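Side-chain contacts in delta-1-pyrroline-5-carboxylate dehydrogenase, mitochondrial (Mus musculus, PDB 4E3X), which catalyses the NAD+-dependent oxidation of L-glutamate gamma-semialdehyde to L-glutamate, the second step in the breakdown of proline: residues B[30-35]-B[173-178]; B[73-78]-B[99-104]; B[286-291]-B[523-528]. One frame throughout, in Å; residues are numbered along the deposited sequence.

Contact 1: B[30-35]-B[173-178]. Unlike the reference sequence in segment 30-35: Ala-33 (reference Thr).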
ATOM      1  N   LEU B  30     -14.532   9.189  17.539  1.00 14.79           N
ATOM      2  CA  LEU B  30     -15.809   9.536  16.943  1.00 14.12           C
ATOM      3  C   LEU B  30     -16.700   8.315  16.981  1.00 12.08           C
ATOM      4  O   LEU B  30     -16.248   7.213  16.669  1.00 14.42           O
ATOM      5  CB  LEU B  30     -15.588   9.976  15.497  1.00 16.74           C
ATOM      6  CG  LEU B  30     -16.761  10.503  14.676  1.00 19.35           C
ATOM      7  CD1 LEU B  30     -17.342  11.766  15.296  1.00 20.63           C
ATOM      8  CD2 LEU B  30     -16.306  10.762  13.246  1.00 19.87           C
ATOM      9  N   LYS B  31     -17.960   8.502  17.366  1.00 11.52           N
ATOM     10  CA  LYS B  31     -18.938   7.430  17.296  1.00 11.10           C
ATOM     11  C   LYS B  31     -19.803   7.615  16.064  1.00 11.76           C
ATOM     12  O   LYS B  31     -20.447   8.653  15.894  1.00 13.39           O
ATOM     13  CB  LYS B  31     -19.828   7.436  18.537  1.00 11.11           C
ATOM     14  CG  LYS B  31     -19.084   7.225  19.844  1.00 11.39           C
ATOM     15  CD  LYS B  31     -18.429   5.845  19.911  1.00 13.15           C
ATOM     16  CE  LYS B  31     -17.729   5.627  21.245  1.00 14.58           C
ATOM     17  NZ  LYS B  31     -16.513   6.478  21.356  1.00 14.43           N
ATOM     18  N   VAL B  32     -19.817   6.607  15.200  1.00 12.04           N
ATOM     19  CA  VAL B  32     -20.671   6.636  14.027  1.00 13.26           C
ATOM     20  C   VAL B  32     -21.382   5.302  13.872  1.00 13.10           C
ATOM     21  O   VAL B  32     -20.912   4.259  14.335  1.00 14.83           O
ATOM     22  CB  VAL B  32     -19.877   6.942  12.743  1.00 15.35           C
ATOM     23  CG1 VAL B  32     -19.138   8.281  12.858  1.00 16.70           C
ATOM     24  CG2 VAL B  32     -18.907   5.825  12.455  1.00 16.59           C
ATOM     25  N   ALA B  33     -22.543   5.346  13.242  1.00 12.40           N
ATOM     26  CA  ALA B  33     -23.262   4.133  12.922  1.00 12.36           C
ATOM     27  C   ALA B  33     -23.673   4.193  11.469  1.00  9.30           C
ATOM     28  O   ALA B  33     -23.700   5.269  10.862  1.00 10.39           O
ATOM     29  CB  ALA B  33     -24.478   3.993  13.810  1.00 14.42           C
ATOM     30  N   ASN B  34     -23.985   3.038  10.902  1.00  8.67           N
ATOM     31  CA  ASN B  34     -24.468   3.013   9.536  1.00  8.70           C
ATOM     32  C   ASN B  34     -25.751   3.811   9.350  1.00  8.44           C
ATOM     33  O   ASN B  34     -26.650   3.784  10.190  1.00 10.24           O
ATOM     34  CB  ASN B  34     -24.659   1.577   9.065  1.00  8.74           C
ATOM     35  CG  ASN B  34     -23.345   0.844   8.931  1.00  8.13           C
ATOM     36  OD1 ASN B  34     -22.917   0.147   9.849  1.00  9.80           O
ATOM     37  ND2 ASN B  34     -22.675   1.033   7.801  1.00  8.15           N
ATOM     38  N   GLU B  35     -25.817   4.535   8.240  1.00  7.93           N
ATOM     39  CA  GLU B  35     -27.014   5.288   7.891  1.00  8.95           C
ATOM     40  C   GLU B  35     -28.176   4.327   7.643  1.00  9.88           C
ATOM     41  O   GLU B  35     -28.069   3.418   6.826  1.00 10.08           O
ATOM     42  CB  GLU B  35     -26.752   6.122   6.640  1.00  8.70           C
ATOM     43  CG  GLU B  35     -27.955   6.933   6.183  1.00  9.57           C
ATOM     44  CD  GLU B  35     -28.246   8.136   7.070  1.00  9.54           C
ATOM     45  OE1 GLU B  35     -27.421   8.464   7.951  1.00 10.34           O
ATOM     46  OE2 GLU B  35     -29.306   8.768   6.874  1.00  9.77           O
ATOM     47  N   ASN B 173     -14.957   6.849   7.228  1.00  6.71           N
ATOM     48  CA  ASN B 173     -13.597   7.301   6.937  1.00  6.33           C
ATOM     49  C   ASN B 173     -13.174   8.435   7.877  1.00  6.30           C
ATOM     50  O   ASN B 173     -12.028   8.489   8.308  1.00  7.30           O
ATOM     51  CB  ASN B 173     -13.419   7.705   5.478  1.00  6.93           C
ATOM     52  CG  ASN B 173     -13.256   6.513   4.569  1.00  7.99           C
ATOM     53  OD1 ASN B 173     -12.652   5.507   4.953  1.00  9.59           O
ATOM     54  ND2 ASN B 173     -13.784   6.619   3.350  1.00  9.82           N
ATOM     55  N   ALA B 174     -14.102   9.333   8.219  1.00  6.56           N
ATOM     56  CA  ALA B 174     -13.799  10.361   9.214  1.00  7.56           C
ATOM     57  C   ALA B 174     -13.404   9.729  10.551  1.00  7.77           C
ATOM     58  O   ALA B 174     -12.418  10.134  11.167  1.00  8.52           O
ATOM     59  CB  ALA B 174     -14.976  11.297   9.397  1.00  8.59           C
ATOM     60  N   LYS B 175     -14.170   8.736  11.004  1.00  7.90           N
ATOM     61  CA  LYS B 175     -13.813   8.024  12.228  1.00  8.41           C
ATOM     62  C   LYS B 175     -12.438   7.375  12.118  1.00  8.22           C
ATOM     63  O   LYS B 175     -11.597   7.547  13.000  1.00  8.77           O
ATOM     64  CB  LYS B 175     -14.862   6.959  12.567  1.00  9.48           C
ATOM     65  CG  LYS B 175     -14.480   6.065  13.744  1.00 10.29           C
ATOM     66  CD  LYS B 175     -15.419   4.873  13.876  1.00 11.59           C
ATOM     67  CE  LYS B 175     -15.017   3.973  15.041  1.00 12.81           C
ATOM     68  NZ  LYS B 175     -15.182   4.664  16.354  1.00 12.75           N
ATOM     69  N   PHE B 176     -12.202   6.646  11.028  1.00  7.89           N
ATOM     70  CA  PHE B 176     -10.937   5.944  10.854  1.00  8.35           C
ATOM     71  C   PHE B 176      -9.766   6.928  10.864  1.00  7.70           C
ATOM     72  O   PHE B 176      -8.724   6.665  11.466  1.00  8.76           O
ATOM     73  CB  PHE B 176     -10.937   5.145   9.547  1.00  9.09           C
ATOM     74  CG  PHE B 176     -11.974   4.048   9.484  1.00 10.04           C
ATOM     75  CD1 PHE B 176     -12.349   3.349  10.620  1.00 11.15           C
ATOM     76  CD2 PHE B 176     -12.571   3.718   8.274  1.00 10.70           C
ATOM     77  CE1 PHE B 176     -13.301   2.333  10.543  1.00 12.57           C
ATOM     78  CE2 PHE B 176     -13.513   2.711   8.187  1.00 11.59           C
ATOM     79  CZ  PHE B 176     -13.889   2.028   9.325  1.00 11.79           C
ATOM     80  N   ALA B 177      -9.949   8.072  10.214  1.00  8.00           N
ATOM     81  CA  ALA B 177      -8.886   9.075  10.117  1.00  8.20           C
ATOM     82  C   ALA B 177      -8.602   9.786  11.444  1.00  9.07           C
ATOM     83  O   ALA B 177      -7.442   9.962  11.827  1.00  9.88           O
ATOM     84  CB  ALA B 177      -9.204  10.079   9.035  1.00  7.76           C
ATOM     85  N   VAL B 178      -9.655  10.199  12.143  1.00  9.80           N
ATOM     86  CA  VAL B 178      -9.471  10.851  13.431  1.00 10.70           C
ATOM     87  C   VAL B 178      -8.787   9.898  14.414  1.00 10.72           C
ATOM     88  O   VAL B 178      -7.872  10.289  15.153  1.00 12.39           O
ATOM     89  CB  VAL B 178     -10.820  11.364  13.989  1.00 12.42           C
ATOM     90  CG1 VAL B 178     -10.728  11.658  15.485  1.00 14.57           C
ATOM     91  CG2 VAL B 178     -11.284  12.591  13.204  1.00 13.60           C
TER
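Chi1 of 173° sends the Lys-175 side chain off helix 155-180 in extended form as far as CE; a turn at chi4 (66°) then brings NZ onto the backbone carbonyl of Leu-30. NZ lies 2.8 Å from Leu-30 O and meets it almost head-on, the C=O...donor angle being 172°. The same ammonium group forms a salt bridge with Glu-179, whose carboxylate also bonds Leu-30 N, so one Lys-Glu pair holds both backbone polar groups of Leu-30. The leucine branch reaches in to the helix backbone: CD2 sits 3.7 Å from Lys-175 N and 4.1 Å from Ala-174 CB. Farther along, Val-32 CG2 crosses the lysine chain at a slant, 3.9 Å from Lys-175 CD. Cut back to an alanine here, the Lys-175 site would probably leave the Leu-30 carbonyl and Glu-179 without their shared cation and Val-32 without the methylene it touches. The extended 30-35 segment thus lies along helix 155-180, where Val-32 also touches Arg-171 and Phe-172, while helix 121-136 flanks the contact through Leu-129, against Leu-30, and Ala-125, against Ala-174.

Contact 2: B[73-78]-B[99-104]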
ATOM      1  N   VAL B  73     -15.639  26.849 -15.238  1.00  9.36           N
ATOM      2  CA  VAL B  73     -14.918  26.963 -16.503  1.00 10.12           C
ATOM      3  C   VAL B  73     -15.567  26.101 -17.580  1.00 10.71           C
ATOM      4  O   VAL B  73     -15.903  24.943 -17.339  1.00 11.00           O
ATOM      5  CB  VAL B  73     -13.443  26.530 -16.348  1.00 11.19           C
ATOM      6  CG1 VAL B  73     -12.666  26.822 -17.617  1.00 12.30           C
ATOM      7  CG2 VAL B  73     -12.807  27.227 -15.148  1.00 12.79           C
ATOM      8  N   TRP B  74     -15.725  26.673 -18.768  1.00 11.68           N
ATOM      9  CA  TRP B  74     -16.270  25.952 -19.910  1.00 11.56           C
ATOM     10  C   TRP B  74     -15.230  25.795 -21.006  1.00 12.24           C
ATOM     11  O   TRP B  74     -14.376  26.662 -21.199  1.00 15.63           O
ATOM     12  CB  TRP B  74     -17.512  26.662 -20.460  1.00 12.47           C
ATOM     13  CG  TRP B  74     -18.671  26.451 -19.564  1.00 11.49           C
ATOM     14  CD1 TRP B  74     -19.043  27.230 -18.504  1.00 12.07           C
ATOM     15  CD2 TRP B  74     -19.591  25.352 -19.599  1.00 10.60           C
ATOM     16  NE1 TRP B  74     -20.140  26.689 -17.884  1.00 11.73           N
ATOM     17  CE2 TRP B  74     -20.499  25.536 -18.537  1.00 10.92           C
ATOM     18  CE3 TRP B  74     -19.734  24.231 -20.428  1.00 11.14           C
ATOM     19  CZ2 TRP B  74     -21.540  24.645 -18.283  1.00 10.75           C
ATOM     20  CZ3 TRP B  74     -20.771  23.345 -20.173  1.00 10.84           C
ATOM     21  CH2 TRP B  74     -21.661  23.559 -19.112  1.00 10.71           C
ATOM     22  N   THR B  75     -15.289  24.671 -21.709  1.00 11.61           N
ATOM     23  CA  THR B  75     -14.507  24.500 -22.929  1.00 11.13           C
ATOM     24  C   THR B  75     -15.467  24.264 -24.089  1.00 11.74           C
ATOM     25  O   THR B  75     -16.682  24.178 -23.897  1.00 13.68           O
ATOM     26  CB  THR B  75     -13.580  23.275 -22.876  1.00 11.75           C
ATOM     27  OG1 THR B  75     -14.385  22.089 -22.911  1.00 11.04           O
ATOM     28  CG2 THR B  75     -12.682  23.289 -21.636  1.00 12.13           C
ATOM     29  N   SER B  76     -14.907  24.140 -25.289  1.00 12.72           N
ATOM     30  CA  SER B  76     -15.692  23.885 -26.494  1.00 14.91           C
ATOM     31  C   SER B  76     -16.168  22.438 -26.609  1.00 15.04           C
ATOM     32  O   SER B  76     -17.002  22.125 -27.464  1.00 15.98           O
ATOM     33  CB  SER B  76     -14.859  24.207 -27.736  1.00 17.16           C
ATOM     34  OG  SER B  76     -13.776  23.286 -27.846  1.00 19.58           O
ATOM     35  N   ASP B  77     -15.627  21.553 -25.780  1.00 12.99           N
ATOM     36  CA  ASP B  77     -15.939  20.136 -25.913  1.00 12.25           C
ATOM     37  C   ASP B  77     -17.179  19.799 -25.098  1.00 10.54           C
ATOM     38  O   ASP B  77     -17.101  19.220 -24.013  1.00 10.44           O
ATOM     39  CB  ASP B  77     -14.762  19.256 -25.488  1.00 12.11           C
ATOM     40  CG  ASP B  77     -14.880  17.837 -26.016  1.00 13.53           C
ATOM     41  OD1 ASP B  77     -15.977  17.468 -26.480  1.00 14.93           O
ATOM     42  OD2 ASP B  77     -13.885  17.083 -25.961  1.00 13.73           O
ATOM     43  N   ILE B  78     -18.333  20.152 -25.653  1.00  9.98           N
ATOM     44  CA  ILE B  78     -19.610  19.983 -24.980  1.00 10.40           C
ATOM     45  C   ILE B  78     -20.077  18.534 -25.059  1.00  9.82           C
ATOM     46  O   ILE B  78     -20.012  17.910 -26.119  1.00 11.43           O
ATOM     47  CB  ILE B  78     -20.663  20.908 -25.621  1.00 11.71           C
ATOM     48  CG1 ILE B  78     -20.239  22.375 -25.466  1.00 13.18           C
ATOM     49  CG2 ILE B  78     -22.045  20.673 -25.011  1.00 12.82           C
ATOM     50  CD1 ILE B  78     -20.146  22.833 -24.021  1.00 14.33           C
ATOM     51  N   LYS B  99      -6.379  19.956 -21.975  1.00  7.11           N
ATOM     52  CA  LYS B  99      -5.117  19.735 -21.272  1.00  7.35           C
ATOM     53  C   LYS B  99      -4.647  20.988 -20.530  1.00  7.89           C
ATOM     54  O   LYS B  99      -4.140  20.903 -19.416  1.00  8.30           O
ATOM     55  CB  LYS B  99      -4.051  19.174 -22.215  1.00  8.44           C
ATOM     56  CG  LYS B  99      -4.487  17.851 -22.819  1.00  9.63           C
ATOM     57  CD  LYS B  99      -3.408  17.163 -23.647  1.00 11.25           C
ATOM     58  CE  LYS B  99      -2.425  16.393 -22.782  1.00 12.82           C
ATOM     59  NZ  LYS B  99      -1.348  15.785 -23.615  1.00 13.77           N
ATOM     60  N   ALA B 100      -4.839  22.153 -21.137  1.00  7.80           N
ATOM     61  CA  ALA B 100      -4.503  23.402 -20.457  1.00  8.08           C
ATOM     62  C   ALA B 100      -5.257  23.552 -19.134  1.00  7.37           C
ATOM     63  O   ALA B 100      -4.669  23.934 -18.115  1.00  8.35           O
ATOM     64  CB  ALA B 100      -4.792  24.586 -21.361  1.00 10.61           C
ATOM     65  N   LEU B 101      -6.555  23.266 -19.146  1.00  7.57           N
ATOM     66  CA  LEU B 101      -7.353  23.435 -17.940  1.00  7.69           C
ATOM     67  C   LEU B 101      -6.944  22.423 -16.877  1.00  7.25           C
ATOM     68  O   LEU B 101      -6.887  22.747 -15.695  1.00  8.27           O
ATOM     69  CB  LEU B 101      -8.856  23.343 -18.240  1.00  7.98           C
ATOM     70  CG  LEU B 101      -9.773  23.528 -17.031  1.00  8.29           C
ATOM     71  CD1 LEU B 101      -9.510  24.880 -16.371  1.00  8.75           C
ATOM     72  CD2 LEU B 101     -11.213  23.416 -17.473  1.00  9.64           C
ATOM     73  N   LEU B 102      -6.659  21.197 -17.300  1.00  6.62           N
ATOM     74  CA  LEU B 102      -6.208  20.188 -16.357  1.00  7.30           C
ATOM     75  C   LEU B 102      -4.898  20.611 -15.698  1.00  7.49           C
ATOM     76  O   LEU B 102      -4.727  20.467 -14.492  1.00  7.93           O
ATOM     77  CB  LEU B 102      -6.063  18.838 -17.053  1.00  7.66           C
ATOM     78  CG  LEU B 102      -7.371  18.171 -17.490  1.00  7.10           C
ATOM     79  CD1 LEU B 102      -7.065  16.928 -18.299  1.00  7.78           C
ATOM     80  CD2 LEU B 102      -8.275  17.835 -16.296  1.00  7.38           C
ATOM     81  N   ASN B 103      -3.973  21.140 -16.489  1.00  7.26           N
ATOM     82  CA  ASN B 103      -2.718  21.592 -15.916  1.00  7.85           C
ATOM     83  C   ASN B 103      -2.892  22.803 -14.995  1.00  7.42           C
ATOM     84  O   ASN B 103      -2.219  22.912 -13.971  1.00  8.50           O
ATOM     85  CB  ASN B 103      -1.677  21.831 -17.013  1.00  9.44           C
ATOM     86  CG  ASN B 103      -1.039  20.526 -17.498  1.00 10.33           C
ATOM     87  OD1 ASN B 103      -1.024  20.221 -18.693  1.00 12.93           O
ATOM     88  ND2 ASN B 103      -0.534  19.742 -16.560  1.00  9.19           N
ATOM     89  N   ARG B 104      -3.805  23.702 -15.351  1.00  7.95           N
ATOM     90  CA  ARG B 104      -4.145  24.819 -14.481  1.00  9.05           C
ATOM     91  C   ARG B 104      -4.709  24.314 -13.159  1.00  7.69           C
ATOM     92  O   ARG B 104      -4.394  24.846 -12.087  1.00  8.81           O
ATOM     93  CB  ARG B 104      -5.179  25.710 -15.151  1.00 11.72           C
ATOM     94  CG  ARG B 104      -5.530  26.901 -14.310  1.00 14.56           C
ATOM     95  CD  ARG B 104      -5.721  28.111 -15.180  1.00 18.14           C
ATOM     96  NE  ARG B 104      -7.058  28.148 -15.755  1.00 20.98           N
ATOM     97  CZ  ARG B 104      -8.134  28.526 -15.079  1.00 22.58           C
ATOM     98  NH1 ARG B 104      -8.022  28.857 -13.803  1.00 21.81           N
ATOM     99  NH2 ARG B 104      -9.317  28.565 -15.671  1.00 22.36           N
TER
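Val-73, the last residue of the edge strand 71-73 in a four-stranded mixed sheet, packs against Leu-101 in the first turn of helix 99-118. The two side chains run past each other in opposite directions, so that branch lies beside branch: Val-73 CG1 faces both leucine methyls, 3.7 Å from Leu-101 CD2 and 3.9 Å from Leu-101 CD1. With chi1 at -179° Leu-101 stretches out from the helix toward the sheet, where it also touches Cys-66 and Val-68 of the adjoining strand 62-68. The other methyl of the valine, CG2, faces Arg-104, one helical turn on, and lies 3.8 Å from Arg-104 NH2, meeting the guanidinium at a slant. Bends at chi2 and chi3 carry that group over the strand, where NH1 forms a salt bridge with Glu-71; the charged end thus covers Val-73 from the more exposed side while the leucine fills the inner one. Thr-75 adds a looser apolar touch, its CG2 4.4 Å from Leu-101 CD2. Its hydroxyl is occupied otherwise: OG1 bonds the carbonyl of Tyr-96 and accepts from Asp-77 N at 3.2 Å, closing an ST turn. Asp-77 in turn centres an inverse gamma turn, and its backbone is also bonded to Tyr-96. These bonds tie the 73-78 loop to the exit of strand 89-95 as it crosses from one outer strand of the sheet, 71-73, to the other, 78-83. The arrangement is that of a sheet covered by the helix following its last strand: 89-95 leads directly into 99-118, which folds back over the hairpin formed by 62-68 and 71-73 and lays a leucine against it, with an arginine at the border.

Contact 3: B[286-291]-B[523-528]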
ATOM      1  N   GLY B 286     -12.858   1.164 -12.482  1.00 10.20           N
ATOM      2  CA  GLY B 286     -13.236   1.027 -13.881  1.00 11.73           C
ATOM      3  C   GLY B 286     -12.701  -0.275 -14.453  1.00 12.58           C
ATOM      4  O   GLY B 286     -12.644  -1.279 -13.748  1.00 14.70           O
ATOM      5  N   SER B 287     -12.290  -0.262 -15.722  1.00 12.80           N
ATOM      6  CA  SER B 287     -11.900  -1.496 -16.413  1.00 12.60           C
ATOM      7  C   SER B 287     -10.456  -1.914 -16.146  1.00 11.58           C
ATOM      8  O   SER B 287      -9.596  -1.080 -15.857  1.00 12.75           O
ATOM      9  CB  SER B 287     -12.098  -1.349 -17.927  1.00 14.22           C
ATOM     10  OG  SER B 287     -11.039  -0.587 -18.496  1.00 14.56           O
ATOM     11  N   VAL B 288     -10.193  -3.211 -16.282  1.00 11.32           N
ATOM     12  CA  VAL B 288      -8.830  -3.736 -16.204  1.00 10.99           C
ATOM     13  C   VAL B 288      -7.886  -3.084 -17.236  1.00  9.96           C
ATOM     14  O   VAL B 288      -6.799  -2.640 -16.864  1.00 10.33           O
ATOM     15  CB  VAL B 288      -8.787  -5.295 -16.321  1.00 11.35           C
ATOM     16  CG1 VAL B 288      -7.351  -5.800 -16.326  1.00 12.89           C
ATOM     17  CG2 VAL B 288      -9.582  -5.952 -15.199  1.00 12.40           C
ATOM     18  N   PRO B 289      -8.294  -3.006 -18.522  1.00 10.76           N
ATOM     19  CA  PRO B 289      -7.350  -2.445 -19.501  1.00 10.83           C
ATOM     20  C   PRO B 289      -6.988  -0.990 -19.211  1.00 10.33           C
ATOM     21  O   PRO B 289      -5.838  -0.609 -19.405  1.00  9.87           O
ATOM     22  CB  PRO B 289      -8.108  -2.560 -20.831  1.00 13.39           C
ATOM     23  CG  PRO B 289      -9.097  -3.646 -20.621  1.00 15.11           C
ATOM     24  CD  PRO B 289      -9.486  -3.580 -19.181  1.00 12.37           C
ATOM     25  N   THR B 290      -7.942  -0.192 -18.749  1.00  9.90           N
ATOM     26  CA  THR B 290      -7.638   1.204 -18.461  1.00  9.31           C
ATOM     27  C   THR B 290      -6.686   1.339 -17.264  1.00  8.30           C
ATOM     28  O   THR B 290      -5.729   2.124 -17.303  1.00  8.40           O
ATOM     29  CB  THR B 290      -8.919   2.026 -18.235  1.00 12.14           C
ATOM     30  OG1 THR B 290      -9.731   1.955 -19.413  1.00 14.81           O
ATOM     31  CG2 THR B 290      -8.583   3.486 -17.937  1.00 12.48           C
ATOM     32  N   PHE B 291      -6.930   0.562 -16.214  1.00  8.12           N
ATOM     33  CA  PHE B 291      -6.043   0.583 -15.055  1.00  7.46           C
ATOM     34  C   PHE B 291      -4.620   0.174 -15.453  1.00  7.37           C
ATOM     35  O   PHE B 291      -3.645   0.814 -15.059  1.00  7.45           O
ATOM     36  CB  PHE B 291      -6.587  -0.301 -13.926  1.00  8.36           C
ATOM     37  CG  PHE B 291      -5.794  -0.212 -12.655  1.00  8.04           C
ATOM     38  CD1 PHE B 291      -5.634   1.003 -12.000  1.00  8.35           C
ATOM     39  CD2 PHE B 291      -5.203  -1.343 -12.110  1.00  8.93           C
ATOM     40  CE1 PHE B 291      -4.896   1.086 -10.830  1.00  8.34           C
ATOM     41  CE2 PHE B 291      -4.467  -1.266 -10.944  1.00  8.24           C
ATOM     42  CZ  PHE B 291      -4.305  -0.055 -10.307  1.00  8.13           C
ATOM     43  N   ALA B 523      -8.670  -9.413  -5.175  1.00  7.11           N
ATOM     44  CA  ALA B 523      -7.409  -9.437  -5.903  1.00  7.47           C
ATOM     45  C   ALA B 523      -7.570 -10.162  -7.245  1.00  7.39           C
ATOM     46  O   ALA B 523      -8.602 -10.013  -7.906  1.00  7.79           O
ATOM     47  CB  ALA B 523      -6.294 -10.040  -5.046  1.00  8.70           C
ATOM     48  N   ARG B 524      -6.566 -10.938  -7.643  1.00  8.18           N
ATOM     49  CA  ARG B 524      -6.498 -11.434  -9.018  1.00  8.44           C
ATOM     50  C   ARG B 524      -6.676 -10.243  -9.969  1.00  8.36           C
ATOM     51  O   ARG B 524      -6.077  -9.194  -9.728  1.00  9.40           O
ATOM     52  CB  ARG B 524      -7.455 -12.608  -9.261  1.00  8.79           C
ATOM     53  CG  ARG B 524      -7.046 -13.805  -8.390  1.00  8.72           C
ATOM     54  CD  ARG B 524      -7.928 -15.020  -8.565  1.00  8.76           C
ATOM     55  NE  ARG B 524      -7.396 -16.130  -7.777  1.00  9.53           N
ATOM     56  CZ  ARG B 524      -8.033 -17.277  -7.579  1.00  9.20           C
ATOM     57  NH1 ARG B 524      -7.476 -18.225  -6.838  1.00 10.09           N
ATOM     58  NH2 ARG B 524      -9.230 -17.476  -8.121  1.00  9.89           N
ATOM     59  N   ALA B 525      -7.470 -10.372 -11.028  1.00  8.26           N
ATOM     60  CA  ALA B 525      -7.626  -9.247 -11.955  1.00  8.75           C
ATOM     61  C   ALA B 525      -8.545  -8.143 -11.418  1.00  8.41           C
ATOM     62  O   ALA B 525      -8.689  -7.101 -12.053  1.00  9.61           O
ATOM     63  CB  ALA B 525      -8.114  -9.727 -13.328  1.00 10.17           C
ATOM     64  N   SER B 526      -9.152  -8.366 -10.254  1.00  7.64           N
ATOM     65  CA  SER B 526     -10.149  -7.431  -9.712  1.00  6.96           C
ATOM     66  C   SER B 526      -9.568  -6.165  -9.086  1.00  8.31           C
ATOM     67  O   SER B 526     -10.313  -5.250  -8.723  1.00 10.20           O
ATOM     68  CB  SER B 526     -11.074  -8.126  -8.709  1.00  7.50           C
ATOM     69  OG  SER B 526     -11.779  -9.181  -9.342  1.00  8.83           O
ATOM     70  N   GLY B 527      -8.246  -6.094  -8.965  1.00  8.06           N
ATOM     71  CA  GLY B 527      -7.613  -4.857  -8.542  1.00  8.21           C
ATOM     72  C   GLY B 527      -6.578  -5.022  -7.449  1.00  7.02           C
ATOM     73  O   GLY B 527      -6.058  -6.115  -7.216  1.00  8.57           O
ATOM     74  N   THR B 528      -6.278  -3.912  -6.787  1.00  7.41           N
ATOM     75  CA  THR B 528      -5.211  -3.853  -5.787  1.00  7.39           C
ATOM     76  C   THR B 528      -5.708  -4.188  -4.383  1.00  7.74           C
ATOM     77  O   THR B 528      -4.915  -4.298  -3.451  1.00  9.34           O
ATOM     78  CB  THR B 528      -4.537  -2.463  -5.782  1.00  7.37           C
ATOM     79  OG1 THR B 528      -5.541  -1.443  -5.731  1.00  7.21           O
ATOM     80  CG2 THR B 528      -3.738  -2.269  -7.050  1.00  7.69           C
TER
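Val-288 and Phe-291, one turn apart at the start of helix 288-300, project from the same side of the helix onto the 523-528 segment. The valine points one methyl at a backbone oxygen: CG2 lies 3.5 Å from Ala-525 O, and it is more distant, at 4.5 Å, from Ala-525 CB. Phe-291, with chi1 at -174°, reaches across to Thr-528, whose CG2 approaches the far end of the ring at a slant, 4.0 Å from Phe-291 CZ and 4.1 Å from Phe-291 CE2. Thr-528 thereby turns its methyl to the ring, while OG1 branches off to one side of that direction and bonds Asp-530 OD2 and the backbone N of Gly-313. Phe-308 of the second subunit packs edge-to-face with Phe-291, so this ring joins two parts of its own chain to the dimer interface.

Each segment is held by bonds of its own. Ser-287 is the N-cap of the helix: its OG accepts from Thr-290 N at 3.1 Å and is 3.0 Å from Thr-290 OG1. In the other segment a type II' turn from Ala-523 to Ser-526, with Ser-526 N 2.9 Å from Ala-523 O, runs into a type I turn from Arg-524 to Gly-527; Ser-526 OG ties these turns to Gly-316 O and Gly-477 N outside. Residues Gly-286 to Thr-290 belong to the NAD+ site, a bound proline touches Ala-525, and the Thr-528 side chain is about 7 Å from that of Glu-314, the proton acceptor. Across the interface itself only methyls, an aromatic ring and one carbonyl meet, while the hydroxyls serve the cap and neighbouring strands and loops; the fit of helix start to turn probably rests mainly on shape and apolar burial, the polar groups being bonded within each segment or to residues beyond the two.

In the fold
Contacts 1 and 2 use the earlier part of the chain, contact 2 nested inside the loop that contact 1 closes; contact 3 follows both. None touches another: centres are 36 Å apart for contacts 1 and 2 and 28 Å apart for contact 3 with either. No helix or strand is shared. Contact 1 lays the N-terminal region on helix 155-180, contact 2 sets helix 99-118 on a peripheral four-stranded sheet, and contact 3 joins the helix after strand 279-285 to the turns beginning in strand 523-524. It brings the NAD+-binding helix start against the segment near the catalytic Glu-314, at the dimer interface, whereas contacts 1 and 2 lie away from that region.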